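Neurotoxin (Clostridium botulinum, PDB 1ZB7) acts as a zinc endopeptidase in the host cytosol, cleaving synaptobrevins, including one Ala-Ala bond of VAMP2. Local coordinates at residues L385-N388 with T389-T392; Q321-K324 with N325-D328; E407-G410 with Q411-A414; K291-Q294 with N295-I299. All blocks are in the same frame, centred on the assembly; numbering follows the deposited sequence.

In the fold
Each of the four contacts is local, within one continuous stretch of chain, and they fall into two pairs. Contacts 1 and 3 lie in the long loop between strands 377-381 and 421-422, with centres about 15 Å apart; backbone turns hold both, with the D387 carboxylate accepting from T389 in contact 1 and an N412 Asx turn in contact 3. Contacts 2 and 4 are helical, on 316-327 and 282-303, and meet where Y327 packs on F296 and I299. Contact 2 has two buried tyrosines and contact 4 one phenylalanine; each also has an i to i+4 side-chain bond, weak in contact 4. Contact 3 is the most buried; the others mix buried and exposed residues.

Contact 1 (L385-N388 with T389-T392); sequences LLDN and TIYT
D387 and T389 to Y391 form a tight turn in the long loop between strands 377-381 and 421-422, with L385 folded back over the Y391 ring. The carbonyl oxygen of D387 takes two backbone N-H groups. Y391 N approaches almost end-on to the carbonyl at 2.9 Å from D387 O, whereas I390 N, 3.0 Å from D387 O, sits well above the carbonyl plane. The D387 carboxylate closes the turn from the side. With CG swung to the far side from its own N (chi1 -165°), it reaches forward along the chain, and OD1 is gripped twice: T389 N lies 3.1 Å from D387 OD1, on its anti side, and the T389 hydroxyl OG1 donates to the same OD1 at 2.7 Å from above the carboxylate plane. Both donors come from one face, which should limit rotation of the carboxylate. T389 OG1 gets there because it is placed between its own backbone N and carbonyl carbon (chi1 65°).

The apolar half of the contact is a CH-pi interaction. L385 CD2 stands over one face of the Y391 ring, 3.8 Å from the ring centroid, and the L385 backbone O lies 3.6 Å from Y391 CD2. Further along, the methyl CG2 of T392 meets N388 O at 3.2 Å.

K94 of helix 82-99 lies against the loop, its NZ bonded to L385 O, N388 OD1 and Y391 O. L385 also touches T91 on that helix, while the Y391 ring packs on L95 and R98 and meets F397 edge-to-face; beside helix 224-239 it rests on P224 and A225, its OH bonded to D223.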
ATOM      1  N   LEU A 385     -18.906 -18.001 -19.656  1.00 40.70           N
ATOM      2  CA  LEU A 385     -18.523 -16.785 -20.383  1.00 41.72           C
ATOM      3  C   LEU A 385     -18.985 -16.816 -21.832  1.00 44.12           C
ATOM      4  O   LEU A 385     -19.215 -15.768 -22.431  1.00 44.53           O
ATOM      5  CB  LEU A 385     -16.986 -16.582 -20.332  1.00 42.32           C
ATOM      6  CG  LEU A 385     -16.417 -16.113 -18.983  1.00 40.19           C
ATOM      7  CD1 LEU A 385     -14.978 -15.942 -19.135  1.00 41.67           C
ATOM      8  CD2 LEU A 385     -17.023 -14.807 -18.490  1.00 42.42           C
ATOM      9  N   LEU A 386     -19.146 -18.012 -22.388  1.00 46.44           N
ATOM     10  CA  LEU A 386     -19.835 -18.201 -23.699  1.00 47.11           C
ATOM     11  C   LEU A 386     -21.369 -18.310 -23.660  1.00 47.58           C
ATOM     12  O   LEU A 386     -21.975 -18.497 -24.706  1.00 50.37           O
ATOM     13  CB  LEU A 386     -19.260 -19.424 -24.478  1.00 46.66           C
ATOM     14  CG  LEU A 386     -17.757 -19.318 -24.779  1.00 46.17           C
ATOM     15  CD1 LEU A 386     -17.229 -20.589 -25.450  1.00 43.46           C
ATOM     16  CD2 LEU A 386     -17.430 -18.023 -25.600  1.00 44.91           C
ATOM     17  N   ASP A 387     -22.001 -18.194 -22.493  1.00 48.00           N
ATOM     18  CA  ASP A 387     -23.438 -18.179 -22.361  1.00 45.72           C
ATOM     19  C   ASP A 387     -23.930 -16.719 -22.380  1.00 45.78           C
ATOM     20  O   ASP A 387     -23.701 -15.974 -21.422  1.00 43.99           O
ATOM     21  CB  ASP A 387     -23.783 -18.815 -21.016  1.00 47.14           C
ATOM     22  CG  ASP A 387     -25.270 -19.197 -20.889  1.00 46.60           C
ATOM     23  OD1 ASP A 387     -26.099 -18.496 -21.471  1.00 46.12           O
ATOM     24  OD2 ASP A 387     -25.579 -20.218 -20.248  1.00 49.36           O
ATOM     25  N   ASN A 388     -24.643 -16.318 -23.427  1.00 46.27           N
ATOM     26  CA  ASN A 388     -25.181 -14.945 -23.517  1.00 46.53           C
ATOM     27  C   ASN A 388     -26.330 -14.590 -22.541  1.00 46.25           C
ATOM     28  O   ASN A 388     -26.597 -13.426 -22.326  1.00 47.31           O
ATOM     29  CB  ASN A 388     -25.532 -14.544 -24.946  1.00 46.29           C
ATOM     30  CG  ASN A 388     -24.307 -14.384 -25.830  1.00 46.98           C
ATOM     31  OD1 ASN A 388     -23.303 -13.751 -25.477  1.00 46.56           O
ATOM     32  ND2 ASN A 388     -24.392 -14.943 -26.996  1.00 48.35           N
ATOM     33  N   THR A 389     -26.909 -15.556 -21.855  1.00 45.96           N
ATOM     34  CA  THR A 389     -27.823 -15.215 -20.742  1.00 45.39           C
ATOM     35  C   THR A 389     -27.099 -14.762 -19.481  1.00 45.57           C
ATOM     36  O   THR A 389     -27.744 -14.252 -18.536  1.00 45.21           O
ATOM     37  CB  THR A 389     -28.758 -16.379 -20.394  1.00 46.08           C
ATOM     38  OG1 THR A 389     -28.001 -17.458 -19.897  1.00 44.62           O
ATOM     39  CG2 THR A 389     -29.525 -16.849 -21.642  1.00 44.87           C
ATOM     40  N   ILE A 390     -25.755 -14.882 -19.490  1.00 44.40           N
ATOM     41  CA  ILE A 390     -24.922 -14.673 -18.294  1.00 43.24           C
ATOM     42  C   ILE A 390     -23.798 -13.649 -18.575  1.00 42.38           C
ATOM     43  O   ILE A 390     -23.432 -12.904 -17.714  1.00 43.28           O
ATOM     44  CB  ILE A 390     -24.229 -16.034 -17.819  1.00 43.51           C
ATOM     45  CG1 ILE A 390     -25.246 -17.104 -17.404  1.00 43.90           C
ATOM     46  CG2 ILE A 390     -23.190 -15.784 -16.683  1.00 41.77           C
ATOM     47  CD1 ILE A 390     -25.760 -16.934 -16.011  1.00 47.70           C
ATOM     48  N   TYR A 391     -23.183 -13.701 -19.751  1.00 42.47           N
ATOM     49  CA  TYR A 391     -22.097 -12.784 -20.094  1.00 42.49           C
ATOM     50  C   TYR A 391     -22.208 -12.395 -21.520  1.00 42.18           C
ATOM     51  O   TYR A 391     -22.166 -13.256 -22.383  1.00 43.78           O
ATOM     52  CB  TYR A 391     -20.735 -13.419 -19.769  1.00 41.32           C
ATOM     53  CG  TYR A 391     -19.572 -12.518 -19.890  1.00 40.91           C
ATOM     54  CD1 TYR A 391     -19.232 -11.633 -18.893  1.00 40.62           C
ATOM     55  CD2 TYR A 391     -18.809 -12.507 -21.058  1.00 41.06           C
ATOM     56  CE1 TYR A 391     -18.158 -10.776 -19.031  1.00 38.66           C
ATOM     57  CE2 TYR A 391     -17.774 -11.659 -21.212  1.00 40.43           C
ATOM     58  CZ  TYR A 391     -17.425 -10.785 -20.191  1.00 40.36           C
ATOM     59  OH  TYR A 391     -16.321  -9.948 -20.366  1.00 36.43           O
ATOM     60  N   THR A 392     -22.337 -11.086 -21.774  1.00 42.56           N
ATOM     61  CA  THR A 392     -22.446 -10.561 -23.161  1.00 42.71           C
ATOM     62  C   THR A 392     -21.286  -9.603 -23.504  1.00 43.34           C
ATOM     63  O   THR A 392     -20.649  -8.997 -22.621  1.00 41.61           O
ATOM     64  CB  THR A 392     -23.788  -9.830 -23.420  1.00 42.25           C
ATOM     65  OG1 THR A 392     -23.790  -8.591 -22.710  1.00 46.04           O
ATOM     66  CG2 THR A 392     -25.016 -10.684 -23.017  1.00 39.89           C
TER

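Contact 2 (Q321-K324 with N325-D328); sequences QIYK and NKYD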
ATOM      1  N   GLN A 321       9.361   4.845 -41.531  1.00 40.48           N
ATOM      2  CA  GLN A 321       8.009   5.422 -41.519  1.00 41.39           C
ATOM      3  C   GLN A 321       7.007   4.865 -40.427  1.00 38.75           C
ATOM      4  O   GLN A 321       6.237   5.575 -39.798  1.00 37.43           O
ATOM      5  CB  GLN A 321       7.421   5.298 -42.899  1.00 41.86           C
ATOM      6  CG  GLN A 321       6.029   5.910 -43.001  1.00 49.33           C
ATOM      7  CD  GLN A 321       5.973   7.457 -42.976  1.00 56.89           C
ATOM      8  OE1 GLN A 321       6.560   8.142 -43.850  1.00 61.82           O
ATOM      9  NE2 GLN A 321       5.202   8.006 -42.013  1.00 58.83           N
ATOM     10  N   ILE A 322       7.019   3.579 -40.284  1.00 38.11           N
ATOM     11  CA  ILE A 322       6.358   2.905 -39.227  1.00 38.47           C
ATOM     12  C   ILE A 322       6.750   3.477 -37.823  1.00 38.07           C
ATOM     13  O   ILE A 322       5.877   3.812 -36.997  1.00 37.67           O
ATOM     14  CB  ILE A 322       6.666   1.396 -39.333  1.00 39.11           C
ATOM     15  CG1 ILE A 322       5.923   0.800 -40.529  1.00 42.01           C
ATOM     16  CG2 ILE A 322       6.243   0.661 -38.101  1.00 38.55           C
ATOM     17  CD1 ILE A 322       6.218  -0.728 -40.712  1.00 45.82           C
ATOM     18  N   TYR A 323       8.048   3.588 -37.563  1.00 37.34           N
ATOM     19  CA  TYR A 323       8.520   4.109 -36.281  1.00 37.38           C
ATOM     20  C   TYR A 323       8.216   5.585 -36.109  1.00 38.69           C
ATOM     21  O   TYR A 323       7.869   6.011 -35.017  1.00 40.28           O
ATOM     22  CB  TYR A 323      10.015   3.775 -36.049  1.00 35.37           C
ATOM     23  CG  TYR A 323      10.227   2.282 -35.972  1.00 36.87           C
ATOM     24  CD1 TYR A 323       9.394   1.470 -35.154  1.00 30.60           C
ATOM     25  CD2 TYR A 323      11.182   1.643 -36.782  1.00 36.30           C
ATOM     26  CE1 TYR A 323       9.528   0.199 -35.163  1.00 33.93           C
ATOM     27  CE2 TYR A 323      11.343   0.291 -36.710  1.00 35.25           C
ATOM     28  CZ  TYR A 323      10.511  -0.412 -35.933  1.00 33.98           C
ATOM     29  OH  TYR A 323      10.562  -1.757 -35.930  1.00 39.76           O
ATOM     30  N   LYS A 324       8.377   6.383 -37.150  1.00 40.65           N
ATOM     31  CA  LYS A 324       7.908   7.770 -37.126  1.00 41.67           C
ATOM     32  C   LYS A 324       6.425   7.861 -36.670  1.00 41.61           C
ATOM     33  O   LYS A 324       6.095   8.625 -35.803  1.00 41.55           O
ATOM     34  CB  LYS A 324       8.111   8.393 -38.484  1.00 41.95           C
ATOM     35  CG  LYS A 324       7.676   9.878 -38.577  1.00 45.11           C
ATOM     36  CD  LYS A 324       7.462  10.280 -40.015  1.00 47.67           C
ATOM     37  CE  LYS A 324       6.945  11.718 -40.072  1.00 49.37           C
ATOM     38  NZ  LYS A 324       7.210  12.354 -41.419  1.00 53.11           N
ATOM     39  N   ASN A 325       5.562   7.044 -37.266  1.00 42.59           N
ATOM     40  CA  ASN A 325       4.160   6.921 -36.889  1.00 42.46           C
ATOM     41  C   ASN A 325       3.972   6.397 -35.484  1.00 40.63           C
ATOM     42  O   ASN A 325       3.207   6.991 -34.716  1.00 39.78           O
ATOM     43  CB  ASN A 325       3.354   6.013 -37.844  1.00 43.78           C
ATOM     44  CG  ASN A 325       3.383   6.481 -39.412  1.00 51.75           C
ATOM     45  OD1 ASN A 325       3.863   7.562 -39.794  1.00 52.61           O
ATOM     46  ND2 ASN A 325       2.831   5.581 -40.300  1.00 56.10           N
ATOM     47  N   LYS A 326       4.649   5.313 -35.104  1.00 38.79           N
ATOM     48  CA  LYS A 326       4.542   4.788 -33.715  1.00 36.88           C
ATOM     49  C   LYS A 326       4.925   5.802 -32.631  1.00 37.53           C
ATOM     50  O   LYS A 326       4.173   5.976 -31.640  1.00 38.32           O
ATOM     51  CB  LYS A 326       5.347   3.484 -33.539  1.00 36.73           C
ATOM     52  CG  LYS A 326       5.642   3.009 -32.120  1.00 37.67           C
ATOM     53  CD  LYS A 326       6.357   1.687 -32.069  1.00 39.48           C
ATOM     54  CE  LYS A 326       6.829   1.324 -30.629  1.00 38.11           C
ATOM     55  NZ  LYS A 326       7.839   0.270 -30.631  1.00 36.58           N
ATOM     56  N   TYR A 327       6.089   6.442 -32.793  1.00 37.01           N
ATOM     57  CA  TYR A 327       6.638   7.327 -31.752  1.00 37.17           C
ATOM     58  C   TYR A 327       6.229   8.774 -31.975  1.00 37.46           C
ATOM     59  O   TYR A 327       6.525   9.631 -31.149  1.00 36.13           O
ATOM     60  CB  TYR A 327       8.144   7.260 -31.614  1.00 35.90           C
ATOM     61  CG  TYR A 327       8.677   5.913 -31.244  1.00 36.68           C
ATOM     62  CD1 TYR A 327       8.734   5.493 -29.915  1.00 37.09           C
ATOM     63  CD2 TYR A 327       9.090   5.003 -32.252  1.00 38.04           C
ATOM     64  CE1 TYR A 327       9.216   4.190 -29.586  1.00 36.94           C
ATOM     65  CE2 TYR A 327       9.524   3.679 -31.939  1.00 36.99           C
ATOM     66  CZ  TYR A 327       9.632   3.315 -30.602  1.00 38.47           C
ATOM     67  OH  TYR A 327      10.052   2.037 -30.299  1.00 38.75           O
ATOM     68  N   ASP A 328       5.506   9.009 -33.075  1.00 39.60           N
ATOM     69  CA  ASP A 328       5.039  10.330 -33.479  1.00 40.59           C
ATOM     70  C   ASP A 328       6.176  11.398 -33.566  1.00 40.60           C
ATOM     71  O   ASP A 328       6.027  12.545 -33.186  1.00 40.32           O
ATOM     72  CB  ASP A 328       3.899  10.725 -32.560  1.00 42.70           C
ATOM     73  CG  ASP A 328       3.068  11.885 -33.089  1.00 46.40           C
ATOM     74  OD1 ASP A 328       3.164  12.250 -34.256  1.00 49.22           O
ATOM     75  OD2 ASP A 328       2.293  12.436 -32.274  1.00 54.83           O
TER
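Q321 NE2 donates to N325 OD1 at 2.6 Å, a short side-chain bond spanning one turn of helix 316-327. The acceptor lies in the Q321 amide plane, yet the donor is tilted 28° from the plane of the N325 carbonyl; the two amide planes stand 51° apart. The Q321 chain sets off trans to N at CG (chi1 -178°) and then bends at chi2, which turns its amide round toward the next turn. N325 OD1 also comes near Q321 O, with no bond between these two acceptors.

The backbone follows the regular i to i+4 pattern. N325 N reaches Q321 O, K326 N meets I322 O at 2.7 Å, and Y327 N is 2.9 Å from Y323 O. D328 leaves the helical conformation with a positive phi.

On another face of the helix two tyrosines lie side by side and point the same way: Y323 CD1 is 3.9 Å from Y327 CE2, and the ring carbon CD2 of Y327 passes the carbonyl Y323 O edge-on at 3.2 Å. The extended K326 chain runs alongside, its CG over one face of the Y327 ring, and brings NZ to Y327 OH at 2.9 Å. That ammonium is also bonded to the carbonyls of I116 and L239, and Y327 OH to G186 O, so buried polar ends are met from several sides.

Outward, K324 forms a salt bridge with E331 and D328 one with K343. Inward, Y323 bonds to P117 O and packs on L303, while Y327 lies on I299 and edge-to-face with F296, so both tyrosines join this helix to helix 282-303.

Contact 3 (E407-G410 with Q411-A414); sequences EFNG and QNKA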
ATOM      1  N   GLU A 407     -26.186  -1.055  -9.632  1.00 47.09           N
ATOM      2  CA  GLU A 407     -25.195  -1.292  -8.547  1.00 47.60           C
ATOM      3  C   GLU A 407     -24.133  -2.360  -8.902  1.00 46.06           C
ATOM      4  O   GLU A 407     -23.544  -2.963  -8.014  1.00 46.26           O
ATOM      5  CB  GLU A 407     -25.905  -1.708  -7.229  1.00 47.64           C
ATOM      6  CG  GLU A 407     -26.447  -0.579  -6.381  1.00 52.27           C
ATOM      7  CD  GLU A 407     -27.139  -1.094  -5.134  1.00 57.05           C
ATOM      8  OE1 GLU A 407     -27.859  -2.111  -5.223  1.00 67.45           O
ATOM      9  OE2 GLU A 407     -26.996  -0.513  -4.047  1.00 60.17           O
ATOM     10  N   PHE A 408     -23.944  -2.605 -10.199  1.00 45.69           N
ATOM     11  CA  PHE A 408     -23.158  -3.743 -10.744  1.00 44.46           C
ATOM     12  C   PHE A 408     -23.540  -5.094 -10.068  1.00 44.07           C
ATOM     13  O   PHE A 408     -22.655  -5.892  -9.637  1.00 44.89           O
ATOM     14  CB  PHE A 408     -21.629  -3.493 -10.626  1.00 43.99           C
ATOM     15  CG  PHE A 408     -21.197  -2.068 -10.866  1.00 43.15           C
ATOM     16  CD1 PHE A 408     -20.907  -1.610 -12.145  1.00 45.31           C
ATOM     17  CD2 PHE A 408     -21.006  -1.191  -9.791  1.00 43.54           C
ATOM     18  CE1 PHE A 408     -20.497  -0.277 -12.379  1.00 43.29           C
ATOM     19  CE2 PHE A 408     -20.548   0.121 -10.006  1.00 43.65           C
ATOM     20  CZ  PHE A 408     -20.279   0.580 -11.313  1.00 42.36           C
ATOM     21  N   ASN A 409     -24.836  -5.356  -9.986  1.00 42.26           N
ATOM     22  CA  ASN A 409     -25.342  -6.579  -9.366  1.00 41.66           C
ATOM     23  C   ASN A 409     -24.890  -7.869 -10.053  1.00 39.81           C
ATOM     24  O   ASN A 409     -24.817  -8.955  -9.440  1.00 38.12           O
ATOM     25  CB  ASN A 409     -26.882  -6.541  -9.281  1.00 42.69           C
ATOM     26  CG  ASN A 409     -27.387  -5.892  -7.995  1.00 45.01           C
ATOM     27  OD1 ASN A 409     -26.624  -5.414  -7.171  1.00 53.19           O
ATOM     28  ND2 ASN A 409     -28.668  -5.852  -7.850  1.00 47.48           N
ATOM     29  N   GLY A 410     -24.607  -7.753 -11.329  1.00 38.75           N
ATOM     30  CA  GLY A 410     -24.150  -8.922 -12.089  1.00 40.06           C
ATOM     31  C   GLY A 410     -22.740  -9.397 -11.684  1.00 39.67           C
ATOM     32  O   GLY A 410     -22.385 -10.499 -11.953  1.00 38.96           O
ATOM     33  N   GLN A 411     -21.960  -8.534 -11.039  1.00 40.44           N
ATOM     34  CA  GLN A 411     -20.635  -8.892 -10.481  1.00 41.05           C
ATOM     35  C   GLN A 411     -20.694  -9.186  -8.969  1.00 40.21           C
ATOM     36  O   GLN A 411     -19.706  -9.541  -8.347  1.00 38.95           O
ATOM     37  CB  GLN A 411     -19.644  -7.755 -10.730  1.00 40.82           C
ATOM     38  CG  GLN A 411     -19.198  -7.559 -12.225  1.00 41.89           C
ATOM     39  CD  GLN A 411     -18.251  -6.381 -12.342  1.00 42.10           C
ATOM     40  OE1 GLN A 411     -18.676  -5.299 -12.648  1.00 45.05           O
ATOM     41  NE2 GLN A 411     -17.007  -6.568 -11.970  1.00 39.74           N
ATOM     42  N   ASN A 412     -21.876  -9.083  -8.400  1.00 40.51           N
ATOM     43  CA  ASN A 412     -22.079  -9.211  -6.953  1.00 40.68           C
ATOM     44  C   ASN A 412     -22.138 -10.684  -6.597  1.00 41.29           C
ATOM     45  O   ASN A 412     -23.026 -11.373  -7.031  1.00 40.02           O
ATOM     46  CB  ASN A 412     -23.365  -8.470  -6.561  1.00 40.99           C
ATOM     47  CG  ASN A 412     -23.543  -8.319  -5.039  1.00 40.69           C
ATOM     48  OD1 ASN A 412     -23.252  -9.226  -4.276  1.00 41.88           O
ATOM     49  ND2 ASN A 412     -24.020  -7.147  -4.613  1.00 41.67           N
ATOM     50  N   LYS A 413     -21.183 -11.188  -5.807  1.00 42.83           N
ATOM     51  CA  LYS A 413     -21.191 -12.654  -5.550  1.00 43.35           C
ATOM     52  C   LYS A 413     -22.528 -13.124  -4.901  1.00 43.20           C
ATOM     53  O   LYS A 413     -22.916 -14.287  -5.111  1.00 42.73           O
ATOM     54  CB  LYS A 413     -20.092 -13.075  -4.610  1.00 43.10           C
ATOM     55  CG  LYS A 413     -18.714 -13.396  -5.149  1.00 45.72           C
ATOM     56  CD  LYS A 413     -18.411 -14.781  -4.528  1.00 44.48           C
ATOM     57  CE  LYS A 413     -17.094 -14.892  -4.054  1.00 42.36           C
ATOM     58  NZ  LYS A 413     -17.065 -16.222  -3.360  1.00 42.36           N
ATOM     59  N   ALA A 414     -23.148 -12.275  -4.056  1.00 41.78           N
ATOM     60  CA  ALA A 414     -24.384 -12.706  -3.337  1.00 42.92           C
ATOM     61  C   ALA A 414     -25.632 -12.721  -4.216  1.00 43.76           C
ATOM     62  O   ALA A 414     -26.531 -13.460  -3.917  1.00 47.58           O
ATOM     63  CB  ALA A 414     -24.651 -11.875  -2.102  1.00 41.55           C
TER
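F408 and Q411 meet chiefly through the backbone: Q411 N donates to F408 O at 3.1 Å, from well above the carbonyl plane. One residue on, N412 N is 3.1 Å from N409 O, with the donor 75° out of the N409 carbonyl plane. Both bonds join residues three apart, and together they wind the chain into successive tight turns through G410.

Q411 OE1 lies 4.0 Å from F408 CB. The side chain of N412 lies beside that of N409 and points the same way; their amide planes are 76° apart, and N409 OD1 is 4.0 Å from N412 ND2, too far to bond. CB of N412 lies 3.3 Å from N409 O.

A second shell fixes the Q411 amide by both ends: OE1 takes K367 N and N398 ND2, and NE2 gives its bond to F221 O. Backbone bonds join Q411 to F221 and K413 to A219, laying this part of the loop along strand 215-221, and Y220 touches both Q411 and N412. K413 continues outward to a salt bridge with E422.

N412 OD1 then accepts from A414 N at 3.1 Å, an Asx turn that directly follows the two successive i to i+3 turns and bends the chain as it passes the edge of the four-stranded antiparallel sheet.

Contact 4 (K291-Q294 with N295-I299); sequences KALQ and NFQDI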
ATOM      1  N   LYS A 291      12.889   9.840 -18.468  1.00 39.48           N
ATOM      2  CA  LYS A 291      13.453   8.605 -19.001  1.00 41.30           C
ATOM      3  C   LYS A 291      12.650   8.067 -20.227  1.00 40.98           C
ATOM      4  O   LYS A 291      13.244   7.559 -21.165  1.00 43.43           O
ATOM      5  CB  LYS A 291      13.627   7.557 -17.867  1.00 43.03           C
ATOM      6  CG  LYS A 291      14.516   6.270 -18.191  1.00 48.20           C
ATOM      7  CD  LYS A 291      15.526   6.362 -19.458  1.00 54.44           C
ATOM      8  CE  LYS A 291      16.676   5.331 -19.345  1.00 57.18           C
ATOM      9  NZ  LYS A 291      16.286   4.206 -18.433  1.00 59.96           N
ATOM     10  N   ALA A 292      11.340   8.225 -20.262  1.00 39.43           N
ATOM     11  CA  ALA A 292      10.594   7.869 -21.440  1.00 39.27           C
ATOM     12  C   ALA A 292      10.998   8.816 -22.630  1.00 40.00           C
ATOM     13  O   ALA A 292      11.185   8.377 -23.769  1.00 39.33           O
ATOM     14  CB  ALA A 292       9.113   7.958 -21.127  1.00 39.02           C
ATOM     15  N   LEU A 293      11.186  10.100 -22.334  1.00 38.82           N
ATOM     16  CA  LEU A 293      11.519  11.069 -23.336  1.00 39.09           C
ATOM     17  C   LEU A 293      12.889  10.738 -23.938  1.00 39.15           C
ATOM     18  O   LEU A 293      13.001  10.598 -25.134  1.00 39.49           O
ATOM     19  CB  LEU A 293      11.463  12.478 -22.765  1.00 38.56           C
ATOM     20  CG  LEU A 293      11.930  13.614 -23.663  1.00 41.33           C
ATOM     21  CD1 LEU A 293      11.088  13.741 -24.864  1.00 39.64           C
ATOM     22  CD2 LEU A 293      11.959  14.897 -22.834  1.00 43.08           C
ATOM     23  N   GLN A 294      13.875  10.520 -23.086  1.00 39.34           N
ATOM     24  CA  GLN A 294      15.195  10.099 -23.477  1.00 40.32           C
ATOM     25  C   GLN A 294      15.155   8.782 -24.295  1.00 40.26           C
ATOM     26  O   GLN A 294      15.845   8.652 -25.289  1.00 40.42           O
ATOM     27  CB  GLN A 294      16.110   9.985 -22.222  1.00 40.21           C
ATOM     28  CG  GLN A 294      17.611   9.741 -22.481  1.00 42.41           C
ATOM     29  CD  GLN A 294      18.234  10.732 -23.505  1.00 48.97           C
ATOM     30  OE1 GLN A 294      18.554  11.865 -23.133  1.00 56.19           O
ATOM     31  NE2 GLN A 294      18.431  10.304 -24.774  1.00 49.22           N
ATOM     32  N   ASN A 295      14.339   7.829 -23.874  1.00 40.97           N
ATOM     33  CA  ASN A 295      14.132   6.613 -24.658  1.00 41.28           C
ATOM     34  C   ASN A 295      13.648   6.955 -26.120  1.00 40.31           C
ATOM     35  O   ASN A 295      14.132   6.402 -27.086  1.00 40.00           O
ATOM     36  CB  ASN A 295      13.107   5.654 -23.969  1.00 40.58           C
ATOM     37  CG  ASN A 295      13.650   4.930 -22.798  1.00 40.05           C
ATOM     38  OD1 ASN A 295      14.799   5.002 -22.526  1.00 39.10           O
ATOM     39  ND2 ASN A 295      12.786   4.200 -22.070  1.00 38.57           N
ATOM     40  N   PHE A 296      12.654   7.820 -26.254  1.00 39.91           N
ATOM     41  CA  PHE A 296      12.180   8.203 -27.592  1.00 39.44           C
ATOM     42  C   PHE A 296      13.292   8.889 -28.386  1.00 39.23           C
ATOM     43  O   PHE A 296      13.474   8.578 -29.584  1.00 38.23           O
ATOM     44  CB  PHE A 296      10.936   9.090 -27.499  1.00 39.59           C
ATOM     45  CG  PHE A 296       9.617   8.348 -27.302  1.00 39.28           C
ATOM     46  CD1 PHE A 296       9.513   7.199 -26.517  1.00 41.63           C
ATOM     47  CD2 PHE A 296       8.477   8.856 -27.840  1.00 38.79           C
ATOM     48  CE1 PHE A 296       8.280   6.559 -26.297  1.00 41.94           C
ATOM     49  CE2 PHE A 296       7.221   8.195 -27.622  1.00 38.84           C
ATOM     50  CZ  PHE A 296       7.160   7.067 -26.842  1.00 40.04           C
ATOM     51  N   GLN A 297      14.016   9.850 -27.748  1.00 39.04           N
ATOM     52  CA  GLN A 297      15.134  10.504 -28.398  1.00 39.45           C
ATOM     53  C   GLN A 297      16.207   9.484 -28.857  1.00 38.53           C
ATOM     54  O   GLN A 297      16.717   9.571 -29.955  1.00 38.66           O
ATOM     55  CB  GLN A 297      15.757  11.614 -27.538  1.00 40.44           C
ATOM     56  CG  GLN A 297      14.706  12.723 -27.182  1.00 44.39           C
ATOM     57  CD  GLN A 297      15.161  13.709 -26.058  1.00 45.86           C
ATOM     58  OE1 GLN A 297      15.917  13.328 -25.126  1.00 50.98           O
ATOM     59  NE2 GLN A 297      14.701  14.971 -26.157  1.00 42.20           N
ATOM     60  N   ASP A 298      16.509   8.493 -28.030  1.00 37.80           N
ATOM     61  CA  ASP A 298      17.428   7.444 -28.437  1.00 37.68           C
ATOM     62  C   ASP A 298      16.988   6.725 -29.708  1.00 36.45           C
ATOM     63  O   ASP A 298      17.836   6.389 -30.575  1.00 36.68           O
ATOM     64  CB  ASP A 298      17.696   6.447 -27.306  1.00 38.33           C
ATOM     65  CG  ASP A 298      18.421   7.093 -26.068  1.00 42.30           C
ATOM     66  OD1 ASP A 298      19.079   8.144 -26.107  1.00 50.34           O
ATOM     67  OD2 ASP A 298      18.301   6.506 -24.997  1.00 49.58           O
ATOM     68  N   ILE A 299      15.689   6.477 -29.822  1.00 35.43           N
ATOM     69  CA  ILE A 299      15.122   5.817 -31.003  1.00 35.46           C
ATOM     70  C   ILE A 299      15.218   6.741 -32.212  1.00 35.27           C
ATOM     71  O   ILE A 299      15.654   6.306 -33.277  1.00 32.16           O
ATOM     72  CB  ILE A 299      13.690   5.295 -30.787  1.00 35.92           C
ATOM     73  CG1 ILE A 299      13.720   4.200 -29.694  1.00 37.14           C
ATOM     74  CG2 ILE A 299      13.048   4.824 -32.110  1.00 36.08           C
ATOM     75  CD1 ILE A 299      14.734   3.072 -29.914  1.00 36.45           C
TER
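K291 starts the segment on helix 282-303 with its carbonyl O accepting N295 N at 2.9 Å. Its side chain, bent at chi2 and chi4, passes obliquely across N295, placing methylene CD 3.4 Å from N295 OD1. The other end of that amide is engaged, since N295 ND2 donates to S184 O.

A292 is next, and its carbonyl serves F296 N at 2.9 Å, in the ordinary helical pattern. The same oxygen A292 O lies 3.4 Å from ring carbon CD1 of F296. A292 itself faces inward, on F344 and Y348 of helix 341-354, and the F296 ring follows it there, edge-to-face with F344 and touching L347. In this M27 zinc protease light chain, therefore, one side of helix 282-303 is packed between helices 316-327 and 341-354, and on another side Q294 makes a weak bond to D298.

L293 O takes Q297 N almost straight on, 2.9 Å away. Its side chain crosses that of Q297, and both also touch V339.

Q294 ends the segment. Its O accepts D298 N at 2.8 Å. The side chain starts out with CG pointing away from the residue's own N (chi1 -171°) and turns back at chi2, so that NE2 meets D298 OD1 at 2.6 Å. That bond is weak, with an N-H...O angle of only 128°, although the amide and carboxylate planes differ by just 29°. The carboxylate of D298 also lies close to Q294 O, where two acceptors face each other.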